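PDB 1M45: myosin light chain 1 from Saccharomyces cerevisiae, which serves as a calmodulin-like light chain that binds the IQ motifs of myosins MYO1 and MYO2 and of IQG1, acting in cytokinesis and septum formation. Local coordinates for residues T3-F13 / S25-Y35. Sequence-based numbering, arbitrary orientation.
Sequences TRANKDIFTLF and SLGDYLRAIGY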
ATOM      1  N   THR A   3       5.805   1.898  16.611  1.00 36.91           N
ATOM      2  CA  THR A   3       4.550   2.570  17.071  1.00 37.19           C
ATOM      3  C   THR A   3       3.309   1.791  16.689  1.00 35.51           C
ATOM      4  O   THR A   3       2.455   1.569  17.539  1.00 36.18           O
ATOM      5  CB  THR A   3       4.420   3.984  16.504  1.00 37.21           C
ATOM      6  OG1 THR A   3       5.446   4.809  17.045  1.00 41.66           O
ATOM      7  CG2 THR A   3       3.119   4.662  16.985  1.00 37.99           C
ATOM      8  N   ARG A   4       3.182   1.424  15.407  1.00 33.39           N
ATOM      9  CA  ARG A   4       2.008   0.651  14.986  1.00 31.82           C
ATOM     10  C   ARG A   4       2.101  -0.724  15.621  1.00 30.32           C
ATOM     11  O   ARG A   4       3.154  -1.383  15.553  1.00 31.15           O
ATOM     12  CB  ARG A   4       1.930   0.550  13.472  1.00 31.04           C
ATOM     13  CG  ARG A   4       1.801   1.900  12.796  1.00 32.27           C
ATOM     14  CD  ARG A   4       0.409   2.283  12.424  1.00 32.27           C
ATOM     15  NE  ARG A   4       0.320   3.656  11.910  1.00 33.96           N
ATOM     16  CZ  ARG A   4      -0.740   4.143  11.273  1.00 33.30           C
ATOM     17  NH1 ARG A   4      -1.797   3.379  11.066  1.00 32.94           N
ATOM     18  NH2 ARG A   4      -0.754   5.403  10.856  1.00 32.56           N
ATOM     19  N   ALA A   5       1.010  -1.135  16.258  1.00 28.73           N
ATOM     20  CA  ALA A   5       0.966  -2.386  17.019  1.00 27.03           C
ATOM     21  C   ALA A   5       0.944  -3.611  16.103  1.00 26.14           C
ATOM     22  O   ALA A   5       0.387  -3.558  15.001  1.00 26.28           O
ATOM     23  CB  ALA A   5      -0.262  -2.387  17.966  1.00 26.13           C
ATOM     24  N   ASN A   6       1.499  -4.711  16.600  1.00 25.03           N
ATOM     25  CA  ASN A   6       1.544  -5.957  15.843  1.00 24.20           C
ATOM     26  C   ASN A   6       0.148  -6.506  15.571  1.00 23.25           C
ATOM     27  O   ASN A   6      -0.111  -6.988  14.468  1.00 23.00           O
ATOM     28  CB  ASN A   6       2.406  -7.014  16.553  1.00 22.75           C
ATOM     29  CG  ASN A   6       2.451  -8.353  15.800  1.00 24.02           C
ATOM     30  OD1 ASN A   6       2.056  -9.405  16.337  1.00 24.94           O
ATOM     31  ND2 ASN A   6       2.952  -8.327  14.575  1.00 18.95           N
ATOM     32  N   LYS A   7      -0.729  -6.447  16.580  1.00 23.20           N
ATOM     33  CA  LYS A   7      -2.092  -6.953  16.476  1.00 23.19           C
ATOM     34  C   LYS A   7      -2.119  -8.385  15.927  1.00 23.05           C
ATOM     35  O   LYS A   7      -2.973  -8.734  15.090  1.00 22.19           O
ATOM     36  CB  LYS A   7      -2.922  -6.027  15.597  1.00 24.97           C
ATOM     37  CG  LYS A   7      -3.046  -4.600  16.138  1.00 28.93           C
ATOM     38  CD  LYS A   7      -3.980  -3.804  15.252  1.00 36.76           C
ATOM     39  CE  LYS A   7      -4.234  -2.400  15.800  1.00 40.23           C
ATOM     40  NZ  LYS A   7      -5.085  -1.637  14.823  1.00 43.36           N
ATOM     41  N   ASP A   8      -1.170  -9.193  16.415  1.00 21.43           N
ATOM     42  CA  ASP A   8      -1.022 -10.613  16.049  1.00 21.07           C
ATOM     43  C   ASP A   8      -0.763 -10.866  14.571  1.00 20.47           C
ATOM     44  O   ASP A   8      -1.076 -11.936  14.058  1.00 21.68           O
ATOM     45  CB  ASP A   8      -2.257 -11.413  16.432  1.00 22.58           C
ATOM     46  CG  ASP A   8      -1.946 -12.891  16.648  1.00 19.90           C
ATOM     47  OD1 ASP A   8      -0.822 -13.237  17.043  1.00 26.10           O
ATOM     48  OD2 ASP A   8      -2.802 -13.737  16.444  1.00 23.40           O
ATOM     49  N   ILE A   9      -0.251  -9.864  13.873  1.00 18.41           N
ATOM     50  CA  ILE A   9      -0.011 -10.041  12.460  1.00 16.55           C
ATOM     51  C   ILE A   9       1.264 -10.854  12.202  1.00 15.99           C
ATOM     52  O   ILE A   9       1.340 -11.620  11.246  1.00 15.86           O
ATOM     53  CB  ILE A   9       0.052  -8.671  11.778  1.00 16.54           C
ATOM     54  CG1 ILE A   9      -1.335  -8.039  11.744  1.00 18.57           C
ATOM     55  CG2 ILE A   9       0.668  -8.793  10.366  1.00 18.72           C
ATOM     56  CD1 ILE A   9      -1.282  -6.529  11.361  1.00 18.65           C
ATOM     57  N   PHE A  10       2.268 -10.706  13.058  1.00 16.92           N
ATOM     58  CA  PHE A  10       3.526 -11.403  12.879  1.00 17.53           C
ATOM     59  C   PHE A  10       3.356 -12.922  12.649  1.00 18.97           C
ATOM     60  O   PHE A  10       4.065 -13.502  11.822  1.00 18.63           O
ATOM     61  CB  PHE A  10       4.436 -11.132  14.068  1.00 19.06           C
ATOM     62  CG  PHE A  10       5.848 -11.581  13.877  1.00 20.61           C
ATOM     63  CD1 PHE A  10       6.239 -12.860  14.273  1.00 20.51           C
ATOM     64  CD2 PHE A  10       6.808 -10.748  13.300  1.00 22.32           C
ATOM     65  CE1 PHE A  10       7.560 -13.292  14.091  1.00 23.59           C
ATOM     66  CE2 PHE A  10       8.109 -11.152  13.153  1.00 25.18           C
ATOM     67  CZ  PHE A  10       8.493 -12.437  13.536  1.00 25.17           C
ATOM     68  N   THR A  11       2.405 -13.545  13.345  1.00 19.16           N
ATOM     69  CA  THR A  11       2.193 -14.994  13.198  1.00 20.61           C
ATOM     70  C   THR A  11       1.715 -15.363  11.803  1.00 20.35           C
ATOM     71  O   THR A  11       2.009 -16.470  11.334  1.00 21.96           O
ATOM     72  CB  THR A  11       1.225 -15.608  14.273  1.00 21.11           C
ATOM     73  OG1 THR A  11       0.041 -14.812  14.373  1.00 24.07           O
ATOM     74  CG2 THR A  11       1.844 -15.536  15.652  1.00 24.16           C
ATOM     75  N   LEU A  12       1.035 -14.455  11.115  1.00 19.11           N
ATOM     76  CA  LEU A  12       0.568 -14.753   9.755  1.00 20.29           C
ATOM     77  C   LEU A  12       1.741 -14.771   8.776  1.00 19.63           C
ATOM     78  O   LEU A  12       1.667 -15.403   7.688  1.00 21.56           O
ATOM     79  CB  LEU A  12      -0.487 -13.733   9.298  1.00 20.41           C
ATOM     80  CG  LEU A  12      -1.804 -13.673  10.054  1.00 21.34           C
ATOM     81  CD1 LEU A  12      -2.644 -12.495   9.552  1.00 24.49           C
ATOM     82  CD2 LEU A  12      -2.529 -15.010   9.858  1.00 23.40           C
ATOM     83  N   PHE A  13       2.809 -14.062   9.134  1.00 18.65           N
ATOM     84  CA  PHE A  13       4.017 -14.028   8.336  1.00 18.95           C
ATOM     85  C   PHE A  13       4.963 -15.147   8.745  1.00 20.10           C
ATOM     86  O   PHE A  13       5.951 -15.420   8.044  1.00 23.20           O
ATOM     87  CB  PHE A  13       4.720 -12.662   8.465  1.00 18.93           C
ATOM     88  CG  PHE A  13       4.050 -11.563   7.666  1.00 14.05           C
ATOM     89  CD1 PHE A  13       2.978 -10.897   8.170  1.00 14.23           C
ATOM     90  CD2 PHE A  13       4.460 -11.305   6.353  1.00 16.91           C
ATOM     91  CE1 PHE A  13       2.332  -9.901   7.429  1.00 13.52           C
ATOM     92  CE2 PHE A  13       3.826 -10.314   5.587  1.00 14.69           C
ATOM     93  CZ  PHE A  13       2.770  -9.608   6.143  1.00 12.45           C
ATOM     94  N   SER A  25      10.229 -10.248   3.674  1.00 18.44           N
ATOM     95  CA  SER A  25       8.828 -10.018   3.979  1.00 17.43           C
ATOM     96  C   SER A  25       8.679  -8.760   4.785  1.00 16.01           C
ATOM     97  O   SER A  25       7.548  -8.402   5.157  1.00 16.44           O
ATOM     98  CB  SER A  25       8.215 -11.162   4.791  1.00 17.35           C
ATOM     99  OG  SER A  25       7.962 -12.285   3.999  1.00 23.47           O
ATOM    100  N   LEU A  26       9.775  -8.054   5.062  1.00 14.83           N
ATOM    101  CA  LEU A  26       9.681  -6.906   5.978  1.00 14.84           C
ATOM    102  C   LEU A  26       8.774  -5.830   5.449  1.00 14.15           C
ATOM    103  O   LEU A  26       8.001  -5.237   6.227  1.00 13.15           O
ATOM    104  CB  LEU A  26      11.068  -6.330   6.335  1.00 14.89           C
ATOM    105  CG  LEU A  26      11.000  -5.084   7.202  1.00 17.25           C
ATOM    106  CD1 LEU A  26      10.376  -5.349   8.558  1.00 17.91           C
ATOM    107  CD2 LEU A  26      12.422  -4.539   7.396  1.00 19.40           C
ATOM    108  N   GLY A  27       8.873  -5.560   4.137  1.00 13.23           N
ATOM    109  CA  GLY A  27       8.025  -4.529   3.552  1.00 13.29           C
ATOM    110  C   GLY A  27       6.542  -4.799   3.744  1.00 12.01           C
ATOM    111  O   GLY A  27       5.777  -3.927   4.162  1.00 12.65           O
ATOM    112  N   ASP A  28       6.126  -6.023   3.439  1.00 12.64           N
ATOM    113  CA  ASP A  28       4.718  -6.381   3.589  1.00 11.83           C
ATOM    114  C   ASP A  28       4.253  -6.405   5.040  1.00 11.65           C
ATOM    115  O   ASP A  28       3.088  -6.120   5.328  1.00 11.22           O
ATOM    116  CB  ASP A  28       4.476  -7.719   2.889  1.00 12.00           C
ATOM    117  CG  ASP A  28       4.426  -7.572   1.412  1.00 15.12           C
ATOM    118  OD1 ASP A  28       4.425  -8.614   0.709  1.00 20.11           O
ATOM    119  OD2 ASP A  28       4.337  -6.464   0.871  1.00 14.54           O
ATOM    120  N   TYR A  29       5.171  -6.784   5.937  1.00 11.58           N
ATOM    121  CA  TYR A  29       4.853  -6.733   7.367  1.00 12.04           C
ATOM    122  C   TYR A  29       4.584  -5.288   7.779  1.00 12.07           C
ATOM    123  O   TYR A  29       3.611  -5.021   8.462  1.00 12.75           O
ATOM    124  CB  TYR A  29       5.959  -7.337   8.255  1.00 13.17           C
ATOM    125  CG  TYR A  29       5.648  -7.189   9.697  1.00 13.51           C
ATOM    126  CD1 TYR A  29       4.737  -8.029  10.310  1.00 16.15           C
ATOM    127  CD2 TYR A  29       6.241  -6.184  10.441  1.00 14.35           C
ATOM    128  CE1 TYR A  29       4.396  -7.847  11.645  1.00 14.04           C
ATOM    129  CE2 TYR A  29       5.893  -5.952  11.774  1.00 14.84           C
ATOM    130  CZ  TYR A  29       4.977  -6.800  12.376  1.00 15.05           C
ATOM    131  OH  TYR A  29       4.637  -6.570  13.690  1.00 18.48           O
ATOM    132  N   LEU A  30       5.463  -4.378   7.344  1.00 12.45           N
ATOM    133  CA  LEU A  30       5.298  -2.973   7.672  1.00 12.98           C
ATOM    134  C   LEU A  30       3.989  -2.446   7.111  1.00 12.95           C
ATOM    135  O   LEU A  30       3.300  -1.622   7.742  1.00 12.68           O
ATOM    136  CB  LEU A  30       6.477  -2.152   7.135  1.00 13.11           C
ATOM    137  CG  LEU A  30       7.774  -2.432   7.907  1.00 13.35           C
ATOM    138  CD1 LEU A  30       8.956  -1.741   7.198  1.00 14.52           C
ATOM    139  CD2 LEU A  30       7.685  -1.996   9.353  1.00 14.61           C
ATOM    140  N   ARG A  31       3.649  -2.915   5.918  1.00 11.20           N
ATOM    141  CA  ARG A  31       2.365  -2.531   5.325  1.00 11.48           C
ATOM    142  C   ARG A  31       1.209  -3.083   6.134  1.00 11.22           C
ATOM    143  O   ARG A  31       0.257  -2.368   6.435  1.00 12.11           O
ATOM    144  CB  ARG A  31       2.274  -3.042   3.885  1.00 10.22           C
ATOM    145  CG  ARG A  31       3.202  -2.309   2.951  1.00 12.69           C
ATOM    146  CD  ARG A  31       3.318  -2.913   1.535  1.00 13.26           C
ATOM    147  NE  ARG A  31       4.344  -2.182   0.786  1.00 16.69           N
ATOM    148  CZ  ARG A  31       5.481  -2.646   0.316  1.00 16.78           C
ATOM    149  NH1 ARG A  31       5.842  -3.937   0.421  1.00 15.73           N
ATOM    150  NH2 ARG A  31       6.317  -1.768  -0.275  1.00 18.39           N
ATOM    151  N   ALA A  32       1.318  -4.347   6.547  1.00 12.42           N
ATOM    152  CA  ALA A  32       0.204  -4.987   7.256  1.00 12.59           C
ATOM    153  C   ALA A  32      -0.137  -4.268   8.544  1.00 12.65           C
ATOM    154  O   ALA A  32      -1.295  -4.167   8.922  1.00 13.40           O
ATOM    155  CB  ALA A  32       0.550  -6.452   7.535  1.00 12.52           C
ATOM    156  N   ILE A  33       0.890  -3.762   9.234  1.00 13.00           N
ATOM    157  CA  ILE A  33       0.618  -3.062  10.500  1.00 14.72           C
ATOM    158  C   ILE A  33       0.202  -1.604  10.319  1.00 14.03           C
ATOM    159  O   ILE A  33      -0.091  -0.919  11.301  1.00 15.55           O
ATOM    160  CB  ILE A  33       1.807  -3.215  11.501  1.00 13.97           C
ATOM    161  CG1 ILE A  33       3.052  -2.496  11.007  1.00 15.82           C
ATOM    162  CG2 ILE A  33       2.060  -4.673  11.818  1.00 18.11           C
ATOM    163  CD1 ILE A  33       4.202  -2.468  12.003  1.00 17.37           C
ATOM    164  N   GLY A  34       0.225  -1.119   9.075  1.00 13.31           N
ATOM    165  CA  GLY A  34      -0.308   0.240   8.890  1.00 12.83           C
ATOM    166  C   GLY A  34       0.552   1.256   8.153  1.00 13.98           C
ATOM    167  O   GLY A  34       0.092   2.394   7.951  1.00 16.07           O
ATOM    168  N   TYR A  35       1.781   0.907   7.815  1.00 13.10           N
ATOM    169  CA  TYR A  35       2.646   1.831   7.066  1.00 13.51           C
ATOM    170  C   TYR A  35       2.512   1.637   5.548  1.00 14.19           C
ATOM    171  O   TYR A  35       1.930   0.646   5.071  1.00 13.37           O
ATOM    172  CB  TYR A  35       4.100   1.672   7.520  1.00 13.16           C
ATOM    173  CG  TYR A  35       4.285   1.907   8.988  1.00 13.63           C
ATOM    174  CD1 TYR A  35       4.702   0.873   9.828  1.00 15.85           C
ATOM    175  CD2 TYR A  35       4.108   3.179   9.531  1.00 12.91           C
ATOM    176  CE1 TYR A  35       4.937   1.110  11.181  1.00 17.86           C
ATOM    177  CE2 TYR A  35       4.325   3.414  10.879  1.00 16.88           C
ATOM    178  CZ  TYR A  35       4.730   2.378  11.684  1.00 15.96           C
ATOM    179  OH  TYR A  35       4.933   2.637  13.002  1.00 20.04           O
TER
HETATM  180  O   HOH W   1      -2.585   0.578  11.853  1.00 43.89           O
HETATM  181  O   HOH W   2      -1.402  -2.265  13.451  1.00 27.09           O
HETATM  182  O   HOH W   3       7.038 -14.191   5.872  1.00 37.43           O
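Y29 joins F10 and F13 in an aromatic cluster between the first helix of an EF-hand and the helix that leaves it. The Y29 ring presents its edge to the face of F13, planes at 82°, and takes the edge of F10 on its own face in an offset edge-to-face pair. Its CG, anti to the backbone N (chi1 176°), carries the ring out to where it can meet both phenylalanines in these two ways. F13 also lies over the helix backbone: Y29 CA sits 4.2 Å from the F13 ring centroid, a CH-pi contact, while A32 CB meets the ring's edge. I9 packs beside the cluster, CG2 against A32 CB at 3.7 Å and CD1 against I33 CG2 at 3.9 Å.

Polar links run along the margins. R4 N donates a nearly straight hydrogen bond to Y35 OH (3.2 Å, 162°). I33 O holds two waters, one shared with R4 NH1 and the other with A5 O; a third joins F13 O to S25 OG. G34, at positive phi, closes helix 26-32 with a Schellman motif, and its O lies over one face of the R4 guanidinium, whose NH2 hydrogen-bonds to Q148 OE1.

Helix 60-69 packs on F10, Y29 and Y35, strand 20-22 supplies I21 to all three clustered rings, and the bound peptide packs on L12, D28 and A32.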